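Local coordinates for protein putative phosphosugar isomerases (Salmonella typhimurium LT2, PDB 3FKJ) that probably binds a phosphorylated sugar or related carbohydrate derivative and, as a SIS-domain protein, may isomerise it, at residues Y60-E65 / W161-I166; V214-S219 / H227-C232; G220-A225 / L315-V320; E256-E259 / P263-L266; Q268-T273 / Y311-L316. All coordinates share one frame; numbering follows the deposited sequence.

Contact 1. Residues Y60-E65 / W161-I166; sequences YFLDCE and WLALEI
Phe61 and Leu62 of helix 56-65 divide the surface of Ala163 between them, packing on it where this helix runs beside helix 155-170. Over the two short segments the axes run in nearly the same direction, 27° apart, and approach to 9.5 Å. The CA atoms of Leu62 and Ala163 are the nearest pair of the two backbones. With CG anti to the backbone N (chi1 178°), the Phe61 ring swings across and brings CD2 and CE2 to the second helix: CD2 lies 3.9 Å from Ala163 CB, while CE2 lies 3.9 Å from Leu164 CA. Both partners meet the ring obliquely. The side chain of Leu164 sets out away from the other helix, and its CD1 comes no nearer than 4.4 Å to Phe61 CZ.

In Leu62, CG instead stands anti to the carbonyl carbon (chi1 -64°), and the branches spread over the same methyl. Its CG is 3.8 Å from Ala163 CB, and its CD2 rests 3.5 Å from Ala163 O, an apolar touch on a main-chain carbonyl. No hydrogen bond crosses the interface. The Phe61 ring is further enclosed by Tyr173 and Tyr311, which both meet it edge-to-face, and by Leu179 of helix 176-184.

All four touching residues are buried. Two large side chains closing on a small alanine make a close helix-helix packing, which joins helix 56-65, in the range assigned to the SIS domain, to helix 155-170, which follows the last strand of the five-stranded parallel sheet in this alpha/beta fold.

Contact 2. Residues V214-S219 / H227-C232; sequences VYMMGS and HQESIC
Met216, a selenomethionine in the crystal, lays the end of its side chain over the aliphatic part of Glu229. The selenium is 3.5 Å from Glu229 CG, and the terminal methyl CE is 3.6 Å from that same carbon, so a single methylene is touched by two successive atoms. The chain reaches it by folding: chi2 is -51° and chi3 has the same sign, which brings SE and CE to Glu229 CG. The two side chains cross obliquely.

Nearer the strand, Met216 CG rests 3.7 Å from Ser230 CB. This second touch falls where the backbones are closest, with the CA atoms of Met216 and Ser230 6.0 Å apart. Strand 213-218 and helix 223-238 are the first two elements of a beta-alpha-beta unit completed by strand 241-246, and Met216 fills the layer between the parallel sheet and the helix that covers it. Tyr215 and Met217, its neighbours in the strand, point away from this helix.

No hydrogen bond joins the two segments; the polar ends of the helical residues are served by other parts of the chain. Ser230 OG pairs with Ser242 OG, tying the helix to the neighbouring strand 241-246. Glu229 OE1 accepts from Asn325 ND2 of helix 313-331, while the CB and CG methylenes of Glu229 meet the selenium and methyl of Met216.

Contact 3. Residues G220-A225 / L315-V320; sequences GPSFGA and LLHNCV. With SCN (thiocyanate ion), chain C.
This is a buried helix-to-helix contact at the start of helix 223-238, where the short 3-10 turn 221-222 and the first helical turn face helix 313-331. The centre of the contact lies about 6 Å from the centre of the chain. Ala225 is at the centre of the packing: its CB is 3.9 Å from His317 CB and 3.5 Å from Asn318 OD1, and its CA and that of Asn318 are the closest pair of the two backbones.

On one side of the alanine, Ser222 OG comes to the edge of the His317 imidazole, close to the ring plane, 3.1 Å from CD2. Each polar group has a clear partner beyond this pair. Ser222 OG is hydrogen-bonded to Ser269 OG, and His317 NE2 to Gln268 O; two bonds thus tie the serine and the ring to the end of strand 263-268 and the loop after it.

On the other side, Asn318 uses both ends of its amide. A water donates to Asn318 OD1 and to Ala225 O, 2.7 Å in each case, bridging the two helices. ND2 donates to the nitrogen of a thiocyanate ion at 3.2 Å with an N-H...N angle of 157°. The sulfur of the ion lies 3.7 Å from Leu315 CD2, on a leucine one helical turn before Cys319. This ion probably came from the crystallisation liquor.

Gly220, Pro221 and Ser222 follow the C-terminal end of strand 213-218 and lead into helix 223-238, the part of SIS-type folds that generally carries the sugar-phosphate pocket and may do so here.

Contact 4. Residues E256-E259 / P263-L266; sequences EITE and PFIL
Pro263 starts the strand just before Phe264, the residue that reaches Thr258 of the loop and carries this contact. The CA of Pro263 is the nearest of its segment to Thr258, 8.5 Å from the threonine CA; its ring turns away from the loop and packs on Trp208.

Phe264 comes next and points toward the loop, with CG anti to its carbonyl carbon (chi1 -61°). Its far end meets Thr258, with CZ 3.5 Å from OG1, and the two side chains cross at about a right angle. Thr258 CG2 adds a touch, 4.0 Å from Phe264 CE2, while Ile257 CG2 stands 4.3 Å from CZ; OG1 and Ile257 CG2 approach the ring obliquely. The threonine hydroxyl is engaged by Tyr250 OH and Phe255 O, which hold the side chain beside the ring.

Ile265 and Leu266 then carry the strand onward. Ile265 joins the sheet through backbone bonds to Tyr215 and Met217 of strand 213-218, and Leu266 packs on Ile281. The Phe264 ring lies among the loop, strand 213-218 and Ile284 of helix 274-286, while its backbone pairs with strand 290-295 at Lys290 and Gln292.

Contact 5. Residues Q268-T273 / Y311-L316; sequences QSSGRT and YFCGLL
Cys313, the first residue of helix 313-331, packs against Ser269 and Ser270 in the loop that leaves strand 263-268 at the C-terminal end of the parallel sheet, a usual place for functional loops in alpha/beta folds such as the SIS domain. Around its sulfur the packing is close. Ser270 N donates to Cys313 SG over 3.4 Å at an angle of 163°, a nearly straight backbone-to-sulfur bond. Ser270 OG also lies 3.4 Å from the sulfur, brought there by a first torsion that sets the hydroxyl between the backbone N and the carbonyl carbon. Ser269 completes the cluster, with CA 4.0 Å from SG. All three residues are buried.

The other end of the contact is looser, with Arg272 partly exposed. Arg272 reaches from the loop to Tyr311, whose side chain sets out away from the loop although its ring end returns toward it. The guanidinium and phenol planes are nearly perpendicular, 88° apart, and NH2 comes to the ring obliquely. The guanidinium has a stronger partner in Glu310, through a salt bridge from NH2, and Tyr311 OH makes a probable, unusually short hydrogen bond to Glu65 OE2. His81 of the second subunit packs on Arg272. Between the loop and the phenol, the bond from Arg272 NH2 to Tyr311 OH is weak: 2.9 Å long, but bent to 121° at the hydrogen.

Contact 1 joins helices 56-65 and 155-170 beside the five-stranded sheet, while contacts 2 and 4 belong to the four-stranded one, their centres 12 Å apart and their strands, 213-218 and 263-268, adjacent. Contact 3 shares helix 223-238 with contact 2 and helix 313-331 with contact 5, whose centre is only 7 Å away. Contact 1 touches contacts 5 and 3. Along the chain contact 1 closes first; contacts 2 and 3 then alternate their segments, and contact 4 closes before contact 5 opens. Helix 313-331 links the two sheet-bearing halves, Leu315 and Asn318 packing on helix 155-170. Contacts 1, 2, 4 and 5 touch the second subunit, as does contact 3 through Gly220.

Contact 1. Residues Y60-E65 / W161-I166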
# COMPACT_ATOMS: atom_id res chain seq x y z
N TYR A 60 -8.42 -3.33 7.07
CA TYR A 60 -7.85 -2.89 8.35
C TYR A 60 -8.48 -3.63 9.55
O TYR A 60 -7.76 -4.07 10.47
CB TYR A 60 -7.94 -1.34 8.49
CG TYR A 60 -7.37 -0.80 9.78
CD1 TYR A 60 -5.99 -0.80 10.01
CD2 TYR A 60 -8.18 -0.33 10.80
CE1 TYR A 60 -5.45 -0.35 11.19
CE2 TYR A 60 -7.62 0.12 12.04
CZ TYR A 60 -6.26 0.14 12.19
OH TYR A 60 -5.70 0.59 13.37
N PHE A 61 -9.80 -3.79 9.54
CA PHE A 61 -10.49 -4.52 10.60
C PHE A 61 -9.97 -5.96 10.75
O PHE A 61 -9.67 -6.44 11.87
CB PHE A 61 -12.01 -4.53 10.33
CG PHE A 61 -12.82 -5.31 11.34
CD1 PHE A 61 -13.19 -4.74 12.54
CD2 PHE A 61 -13.25 -6.60 11.05
CE1 PHE A 61 -13.95 -5.45 13.47
CE2 PHE A 61 -14.02 -7.33 11.97
CZ PHE A 61 -14.37 -6.75 13.19
N LEU A 62 -9.82 -6.64 9.63
CA LEU A 62 -9.37 -8.03 9.66
C LEU A 62 -7.92 -8.09 10.05
O LEU A 62 -7.54 -8.94 10.83
CB LEU A 62 -9.62 -8.73 8.32
CG LEU A 62 -11.09 -8.88 7.91
CD1 LEU A 62 -11.16 -9.38 6.41
CD2 LEU A 62 -11.84 -9.86 8.85
N ASP A 63 -7.08 -7.22 9.51
CA ASP A 63 -5.67 -7.21 9.88
C ASP A 63 -5.51 -7.02 11.39
O ASP A 63 -4.63 -7.60 11.99
CB ASP A 63 -4.91 -6.09 9.17
CG ASP A 63 -4.70 -6.38 7.71
OD1 ASP A 63 -4.92 -7.52 7.25
OD2 ASP A 63 -4.28 -5.44 7.02
N CYS A 64 -6.38 -6.21 11.99
CA CYS A 64 -6.36 -6.01 13.42
C CYS A 64 -6.96 -7.15 14.23
O CYS A 64 -6.43 -7.49 15.26
CB CYS A 64 -7.13 -4.74 13.76
SG CYS A 64 -6.29 -3.23 13.27
N GLU A 65 -8.07 -7.71 13.76
CA GLU A 65 -8.94 -8.54 14.57
C GLU A 65 -8.91 -10.05 14.26
O GLU A 65 -9.05 -10.83 15.18
CB GLU A 65 -10.38 -8.06 14.45
CG GLU A 65 -10.66 -6.67 15.02
CD GLU A 65 -10.49 -6.58 16.54
OE1 GLU A 65 -10.64 -7.56 17.31
OE2 GLU A 65 -10.19 -5.48 16.96
N TRP A 161 -18.89 -4.36 6.66
CA TRP A 161 -19.95 -5.35 6.91
C TRP A 161 -19.47 -6.78 6.60
O TRP A 161 -19.65 -7.70 7.39
CB TRP A 161 -21.21 -5.05 6.08
CG TRP A 161 -22.08 -3.91 6.59
CD1 TRP A 161 -22.33 -2.74 5.97
CD2 TRP A 161 -22.81 -3.87 7.83
NE1 TRP A 161 -23.17 -1.96 6.72
CE2 TRP A 161 -23.48 -2.63 7.88
CE3 TRP A 161 -22.96 -4.77 8.90
CZ2 TRP A 161 -24.31 -2.25 8.95
CZ3 TRP A 161 -23.77 -4.38 9.98
CH2 TRP A 161 -24.43 -3.13 9.99
N LEU A 162 -18.90 -6.95 5.41
CA LEU A 162 -18.41 -8.27 4.96
C LEU A 162 -17.27 -8.75 5.84
O LEU A 162 -17.26 -9.90 6.27
CB LEU A 162 -17.94 -8.18 3.50
CG LEU A 162 -19.08 -8.04 2.50
CD1 LEU A 162 -18.56 -7.54 1.09
CD2 LEU A 162 -19.78 -9.34 2.43
N ALA A 163 -16.34 -7.86 6.15
CA ALA A 163 -15.27 -8.16 7.12
C ALA A 163 -15.81 -8.64 8.48
O ALA A 163 -15.33 -9.67 9.01
CB ALA A 163 -14.36 -6.95 7.34
N LEU A 164 -16.75 -7.86 9.05
CA LEU A 164 -17.40 -8.20 10.31
C LEU A 164 -17.95 -9.63 10.28
O LEU A 164 -17.72 -10.42 11.20
CB LEU A 164 -18.57 -7.24 10.60
CG LEU A 164 -19.50 -7.58 11.78
CD1 LEU A 164 -18.73 -7.36 13.08
CD2 LEU A 164 -20.82 -6.75 11.70
N GLU A 165 -18.67 -9.95 9.21
CA GLU A 165 -19.29 -11.27 9.05
C GLU A 165 -18.32 -12.41 8.81
O GLU A 165 -18.50 -13.49 9.36
CB GLU A 165 -20.35 -11.22 7.94
CG GLU A 165 -21.57 -10.40 8.33
CD GLU A 165 -22.32 -10.99 9.51
OE1 GLU A 165 -22.33 -12.23 9.72
OE2 GLU A 165 -22.94 -10.19 10.24
N ILE A 166 -17.26 -12.15 8.05
CA ILE A 166 -16.21 -13.16 7.87
C ILE A 166 -15.59 -13.52 9.21
O ILE A 166 -15.43 -14.68 9.52
CB ILE A 166 -15.16 -12.76 6.82
CG1 ILE A 166 -15.81 -12.70 5.43
CG2 ILE A 166 -13.98 -13.77 6.84
CD1 ILE A 166 -15.01 -11.90 4.39

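Contact 2. Residues V214-S219 / H227-C232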
# COMPACT_ATOMS: atom_id res chain seq x y z
N VAL A 214 -0.44 18.80 -3.27
CA VAL A 214 -1.02 18.56 -1.95
C VAL A 214 -0.62 17.15 -1.46
O VAL A 214 -0.77 16.17 -2.20
CB VAL A 214 -2.56 18.72 -1.99
CG1 VAL A 214 -3.20 18.26 -0.65
CG2 VAL A 214 -2.93 20.15 -2.33
N TYR A 215 -0.15 17.05 -0.22
CA TYR A 215 0.12 15.74 0.39
C TYR A 215 -1.03 15.29 1.34
O TYR A 215 -1.43 16.03 2.23
CB TYR A 215 1.50 15.71 1.10
CG TYR A 215 2.66 15.88 0.14
CD1 TYR A 215 3.08 14.82 -0.68
CD2 TYR A 215 3.31 17.12 0.01
CE1 TYR A 215 4.11 14.97 -1.58
CE2 TYR A 215 4.36 17.29 -0.89
CZ TYR A 215 4.76 16.19 -1.69
OH TYR A 215 5.79 16.30 -2.58
N MSE A 216 -1.60 14.11 1.05
CA MSE A 216 -2.58 13.43 1.91
C MSE A 216 -1.89 12.56 2.94
O MSE A 216 -0.86 11.88 2.65
CB MSE A 216 -3.50 12.53 1.09
CG MSE A 216 -4.35 13.27 0.06
SE MSE A 216 -5.36 14.76 0.74
CE MSE A 216 -6.22 13.73 2.27
N MSE A 217 -2.42 12.58 4.15
CA MSE A 217 -1.83 11.83 5.25
C MSE A 217 -2.91 11.25 6.18
O MSE A 217 -3.99 11.81 6.34
CB MSE A 217 -0.84 12.73 6.02
CG MSE A 217 0.00 12.03 7.08
SE MSE A 217 1.31 13.23 7.97
CE MSE A 217 2.06 14.00 6.42
N GLY A 218 -2.56 10.12 6.77
CA GLY A 218 -3.40 9.38 7.65
C GLY A 218 -2.67 8.13 8.07
O GLY A 218 -1.58 7.81 7.56
N SER A 219 -3.26 7.43 9.03
CA SER A 219 -2.71 6.19 9.53
C SER A 219 -3.83 5.27 9.90
O SER A 219 -4.98 5.68 9.93
CB SER A 219 -1.85 6.45 10.79
OG SER A 219 -2.66 6.94 11.86
N HIS A 227 -5.30 7.92 0.82
CA HIS A 227 -4.85 7.53 -0.46
C HIS A 227 -5.91 7.75 -1.53
O HIS A 227 -5.60 8.25 -2.60
CB HIS A 227 -4.35 6.09 -0.44
CG HIS A 227 -3.72 5.68 -1.72
ND1 HIS A 227 -2.55 6.25 -2.16
CD2 HIS A 227 -4.13 4.84 -2.71
CE1 HIS A 227 -2.24 5.73 -3.34
NE2 HIS A 227 -3.18 4.87 -3.69
N GLN A 228 -7.16 7.37 -1.22
CA GLN A 228 -8.23 7.60 -2.12
C GLN A 228 -8.37 9.09 -2.47
O GLN A 228 -8.51 9.44 -3.63
CB GLN A 228 -9.52 7.08 -1.50
CG GLN A 228 -10.78 7.18 -2.38
CD GLN A 228 -11.94 6.50 -1.74
OE1 GLN A 228 -11.81 5.38 -1.16
NE2 GLN A 228 -13.05 7.18 -1.75
N GLU A 229 -8.37 9.96 -1.47
CA GLU A 229 -8.45 11.38 -1.74
C GLU A 229 -7.36 11.79 -2.69
O GLU A 229 -7.57 12.59 -3.61
CB GLU A 229 -8.35 12.17 -0.45
CG GLU A 229 -8.42 13.68 -0.61
CD GLU A 229 -9.85 14.23 -0.89
OE1 GLU A 229 -10.87 13.51 -0.92
OE2 GLU A 229 -9.93 15.45 -1.08
N SER A 230 -6.16 11.29 -2.45
CA SER A 230 -5.01 11.60 -3.29
C SER A 230 -5.18 11.22 -4.75
O SER A 230 -5.02 12.06 -5.64
CB SER A 230 -3.78 10.93 -2.71
OG SER A 230 -2.62 11.33 -3.39
N ILE A 231 -5.51 9.94 -4.98
CA ILE A 231 -5.54 9.38 -6.34
C ILE A 231 -6.89 9.62 -7.05
O ILE A 231 -6.91 9.92 -8.23
CB ILE A 231 -5.08 7.87 -6.39
CG1 ILE A 231 -5.93 6.95 -5.51
CG2 ILE A 231 -3.55 7.74 -6.01
CD1 ILE A 231 -6.26 5.58 -6.21
N CYS A 232 -8.00 9.58 -6.30
CA CYS A 232 -9.33 9.67 -6.91
C CYS A 232 -9.93 11.05 -6.94
O CYS A 232 -10.90 11.24 -7.64
CB CYS A 232 -10.32 8.75 -6.18
SG CYS A 232 -9.87 7.03 -6.35

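Contact 3. Residues G220-A225 / L315-V320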
# COMPACT_ATOMS: atom_id res chain seq x y z
N GLY A 220 -3.48 4.04 10.23
CA GLY A 220 -4.50 3.07 10.69
C GLY A 220 -5.74 3.01 9.84
O GLY A 220 -5.64 2.77 8.64
N PRO A 221 -6.93 3.23 10.45
CA PRO A 221 -8.16 3.01 9.70
C PRO A 221 -8.41 4.07 8.63
O PRO A 221 -9.24 3.86 7.74
CB PRO A 221 -9.24 3.12 10.80
CG PRO A 221 -8.67 4.10 11.72
CD PRO A 221 -7.22 3.75 11.80
N SER A 222 -7.76 5.23 8.76
CA SER A 222 -7.95 6.35 7.84
C SER A 222 -6.99 6.40 6.63
O SER A 222 -7.11 7.30 5.79
CB SER A 222 -7.80 7.67 8.60
OG SER A 222 -8.69 7.80 9.68
N PHE A 223 -6.01 5.48 6.56
CA PHE A 223 -5.02 5.56 5.54
C PHE A 223 -5.60 5.34 4.13
O PHE A 223 -5.23 6.03 3.18
CB PHE A 223 -3.83 4.66 5.81
CG PHE A 223 -2.80 4.74 4.74
CD1 PHE A 223 -2.09 5.90 4.56
CD2 PHE A 223 -2.62 3.72 3.85
CE1 PHE A 223 -1.18 6.03 3.54
CE2 PHE A 223 -1.69 3.84 2.84
CZ PHE A 223 -0.97 5.01 2.70
N GLY A 224 -6.57 4.44 4.01
CA GLY A 224 -7.23 4.23 2.71
C GLY A 224 -7.88 5.49 2.20
O GLY A 224 -7.78 5.84 1.03
N ALA A 225 -8.59 6.15 3.08
CA ALA A 225 -9.23 7.43 2.79
C ALA A 225 -8.26 8.52 2.29
O ALA A 225 -8.59 9.34 1.43
CB ALA A 225 -9.96 7.92 4.01
N LEU A 315 -14.35 5.36 6.80
CA LEU A 315 -15.69 5.60 6.28
C LEU A 315 -16.20 7.01 6.56
O LEU A 315 -16.73 7.67 5.69
CB LEU A 315 -16.65 4.59 6.89
CG LEU A 315 -16.49 3.12 6.56
CD1 LEU A 315 -17.59 2.36 7.27
CD2 LEU A 315 -16.56 2.89 5.06
N LEU A 316 -15.98 7.48 7.77
CA LEU A 316 -16.37 8.86 8.08
C LEU A 316 -15.60 9.89 7.24
O LEU A 316 -16.22 10.86 6.75
CB LEU A 316 -16.21 9.13 9.58
CG LEU A 316 -16.59 10.52 10.08
CD1 LEU A 316 -18.07 10.82 9.87
CD2 LEU A 316 -16.23 10.61 11.54
N HIS A 317 -14.27 9.74 7.13
CA HIS A 317 -13.48 10.68 6.34
C HIS A 317 -13.97 10.69 4.89
O HIS A 317 -14.13 11.75 4.35
CB HIS A 317 -11.97 10.35 6.36
CG HIS A 317 -11.28 10.70 7.65
ND1 HIS A 317 -11.18 11.98 8.12
CD2 HIS A 317 -10.63 9.92 8.54
CE1 HIS A 317 -10.51 11.98 9.26
NE2 HIS A 317 -10.17 10.74 9.54
N ASN A 318 -14.21 9.53 4.27
CA ASN A 318 -14.70 9.48 2.89
C ASN A 318 -15.93 10.41 2.75
O ASN A 318 -16.02 11.21 1.83
CB ASN A 318 -15.15 8.06 2.48
CG ASN A 318 -14.02 7.06 2.22
OD1 ASN A 318 -12.83 7.40 2.09
ND2 ASN A 318 -14.42 5.80 2.07
N CYS A 319 -16.85 10.33 3.70
CA CYS A 319 -18.05 11.15 3.67
C CYS A 319 -17.82 12.64 3.94
O CYS A 319 -18.38 13.49 3.24
CB CYS A 319 -19.08 10.60 4.67
SG CYS A 319 -19.61 8.90 4.32
N VAL A 320 -17.01 12.95 4.94
CA VAL A 320 -16.77 14.34 5.32
C VAL A 320 -16.03 15.07 4.19
O VAL A 320 -16.31 16.24 3.92
CB VAL A 320 -15.98 14.42 6.67
CG1 VAL A 320 -15.27 15.77 6.83
CG2 VAL A 320 -16.92 14.13 7.87
S SCN C . -19.34 5.09 4.13
C SCN C . -18.30 5.50 2.76
N SCN C . -17.60 5.74 1.86
O HOH W 1 -11.28 9.32 1.06

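Contact 4. Residues E256-E259 / P263-L266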
# COMPACT_ATOMS: atom_id res chain seq x y z
N GLU A 256 11.20 15.51 4.71
CA GLU A 256 12.26 16.38 4.20
C GLU A 256 11.74 17.37 3.17
O GLU A 256 12.40 18.40 2.92
CB GLU A 256 13.41 15.54 3.61
CG GLU A 256 14.35 14.97 4.65
CD GLU A 256 15.22 16.04 5.26
OE1 GLU A 256 15.68 16.94 4.51
OE2 GLU A 256 15.47 15.98 6.48
N ILE A 257 10.58 17.08 2.58
CA ILE A 257 9.96 18.00 1.62
C ILE A 257 9.35 19.26 2.28
O ILE A 257 9.15 20.29 1.64
CB ILE A 257 8.85 17.27 0.79
CG1 ILE A 257 8.63 17.96 -0.59
CG2 ILE A 257 7.53 17.16 1.63
CD1 ILE A 257 9.92 18.07 -1.51
N THR A 258 9.03 19.15 3.57
CA THR A 258 8.31 20.17 4.31
C THR A 258 9.08 21.46 4.43
O THR A 258 10.23 21.49 4.91
CB THR A 258 8.02 19.70 5.75
OG1 THR A 258 7.48 18.35 5.72
CG2 THR A 258 7.06 20.65 6.46
N GLU A 259 8.43 22.54 4.05
CA GLU A 259 8.95 23.89 4.29
C GLU A 259 7.73 24.77 4.50
O GLU A 259 6.60 24.28 4.36
CB GLU A 259 9.82 24.35 3.11
CG GLU A 259 9.11 24.44 1.76
CD GLU A 259 10.07 24.84 0.65
OE1 GLU A 259 10.87 23.97 0.25
OE2 GLU A 259 10.03 26.02 0.20
N PRO A 263 1.65 22.04 1.46
CA PRO A 263 0.28 21.65 1.83
C PRO A 263 0.11 20.18 2.21
O PRO A 263 0.49 19.30 1.46
CB PRO A 263 -0.54 22.01 0.59
CG PRO A 263 0.38 22.87 -0.26
CD PRO A 263 1.74 22.24 0.00
N PHE A 264 -0.43 19.95 3.40
CA PHE A 264 -0.79 18.62 3.90
C PHE A 264 -2.25 18.64 4.36
O PHE A 264 -2.66 19.52 5.11
CB PHE A 264 0.06 18.26 5.12
CG PHE A 264 1.53 18.19 4.85
CD1 PHE A 264 2.12 17.00 4.45
CD2 PHE A 264 2.34 19.30 5.04
CE1 PHE A 264 3.49 16.92 4.21
CE2 PHE A 264 3.70 19.23 4.81
CZ PHE A 264 4.27 18.01 4.37
N ILE A 265 -3.01 17.64 3.93
CA ILE A 265 -4.30 17.35 4.51
C ILE A 265 -4.13 16.03 5.30
O ILE A 265 -3.84 14.97 4.70
CB ILE A 265 -5.42 17.21 3.42
CG1 ILE A 265 -5.42 18.46 2.52
CG2 ILE A 265 -6.80 16.95 4.12
CD1 ILE A 265 -6.06 18.31 1.15
N LEU A 266 -4.26 16.14 6.62
CA LEU A 266 -4.17 15.01 7.55
C LEU A 266 -5.57 14.58 7.93
O LEU A 266 -6.36 15.37 8.43
CB LEU A 266 -3.36 15.35 8.80
CG LEU A 266 -3.24 14.30 9.94
CD1 LEU A 266 -2.47 13.09 9.46
CD2 LEU A 266 -2.55 14.88 11.14

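Contact 5. Residues Q268-T273 / Y311-L316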
# COMPACT_ATOMS: atom_id res chain seq x y z
N GLN A 268 -6.95 12.60 10.48
CA GLN A 268 -6.61 12.09 11.80
C GLN A 268 -7.68 11.11 12.32
O GLN A 268 -8.89 11.31 12.12
CB GLN A 268 -6.42 13.25 12.81
CG GLN A 268 -5.97 12.81 14.19
CD GLN A 268 -5.55 13.95 15.10
OE1 GLN A 268 -5.99 15.09 14.92
NE2 GLN A 268 -4.70 13.65 16.09
N SER A 269 -7.20 10.05 12.96
CA SER A 269 -8.03 8.97 13.45
C SER A 269 -8.21 9.04 14.97
O SER A 269 -7.38 9.65 15.70
CB SER A 269 -7.39 7.61 13.15
OG SER A 269 -7.21 7.38 11.77
N SER A 270 -9.29 8.42 15.43
CA SER A 270 -9.43 8.07 16.83
C SER A 270 -8.65 6.78 17.07
O SER A 270 -8.18 6.11 16.14
CB SER A 270 -10.90 7.84 17.18
OG SER A 270 -11.36 6.61 16.63
N GLY A 271 -8.58 6.39 18.33
CA GLY A 271 -8.07 5.11 18.67
C GLY A 271 -6.57 4.99 18.53
O GLY A 271 -5.83 5.96 18.70
N ARG A 272 -6.13 3.77 18.23
CA ARG A 272 -4.74 3.37 18.52
C ARG A 272 -3.61 4.08 17.75
O ARG A 272 -2.53 4.30 18.34
CB ARG A 272 -4.59 1.86 18.37
CG ARG A 272 -5.33 1.11 19.48
CD ARG A 272 -5.50 -0.35 19.13
NE ARG A 272 -6.37 -0.56 17.97
CZ ARG A 272 -6.56 -1.73 17.35
NH1 ARG A 272 -5.96 -2.81 17.78
NH2 ARG A 272 -7.35 -1.84 16.31
N THR A 273 -3.87 4.49 16.51
CA THR A 273 -2.84 5.13 15.67
C THR A 273 -2.82 6.65 15.80
O THR A 273 -1.93 7.32 15.26
CB THR A 273 -2.93 4.65 14.19
OG1 THR A 273 -4.08 5.23 13.56
CG2 THR A 273 -3.02 3.11 14.14
N TYR A 311 -12.68 1.73 13.95
CA TYR A 311 -12.88 1.04 12.67
C TYR A 311 -13.73 1.80 11.65
O TYR A 311 -13.74 1.42 10.47
CB TYR A 311 -13.39 -0.39 12.89
CG TYR A 311 -12.39 -1.29 13.61
CD1 TYR A 311 -11.10 -1.43 13.15
CD2 TYR A 311 -12.73 -1.95 14.77
CE1 TYR A 311 -10.19 -2.18 13.79
CE2 TYR A 311 -11.80 -2.74 15.43
CZ TYR A 311 -10.52 -2.84 14.94
OH TYR A 311 -9.54 -3.62 15.55
N PHE A 312 -14.42 2.87 12.07
CA PHE A 312 -15.28 3.67 11.16
C PHE A 312 -14.64 4.97 10.70
O PHE A 312 -15.28 5.74 9.96
CB PHE A 312 -16.61 4.08 11.86
CG PHE A 312 -17.47 2.93 12.22
CD1 PHE A 312 -17.19 2.17 13.35
CD2 PHE A 312 -18.55 2.57 11.41
CE1 PHE A 312 -17.99 1.08 13.69
CE2 PHE A 312 -19.32 1.48 11.73
CZ PHE A 312 -19.04 0.72 12.88
N CYS A 313 -13.41 5.23 11.17
CA CYS A 313 -12.72 6.49 10.84
C CYS A 313 -12.56 6.69 9.33
O CYS A 313 -12.79 7.78 8.85
CB CYS A 313 -11.36 6.59 11.52
SG CYS A 313 -11.50 6.97 13.28
N GLY A 314 -12.20 5.64 8.59
CA GLY A 314 -12.00 5.78 7.15
C GLY A 314 -13.31 6.11 6.45
O GLY A 314 -13.37 6.99 5.62
N LEU A 315 -14.35 5.36 6.80
CA LEU A 315 -15.69 5.60 6.28
C LEU A 315 -16.20 7.01 6.56
O LEU A 315 -16.73 7.67 5.69
CB LEU A 315 -16.65 4.59 6.89
CG LEU A 315 -16.49 3.12 6.56
CD1 LEU A 315 -17.59 2.36 7.27
CD2 LEU A 315 -16.56 2.89 5.06
N LEU A 316 -15.98 7.48 7.77
CA LEU A 316 -16.37 8.86 8.08
C LEU A 316 -15.60 9.89 7.24
O LEU A 316 -16.22 10.86 6.75
CB LEU A 316 -16.21 9.13 9.58
CG LEU A 316 -16.59 10.52 10.08
CD1 LEU A 316 -18.07 10.82 9.87
CD2 LEU A 316 -16.23 10.61 11.54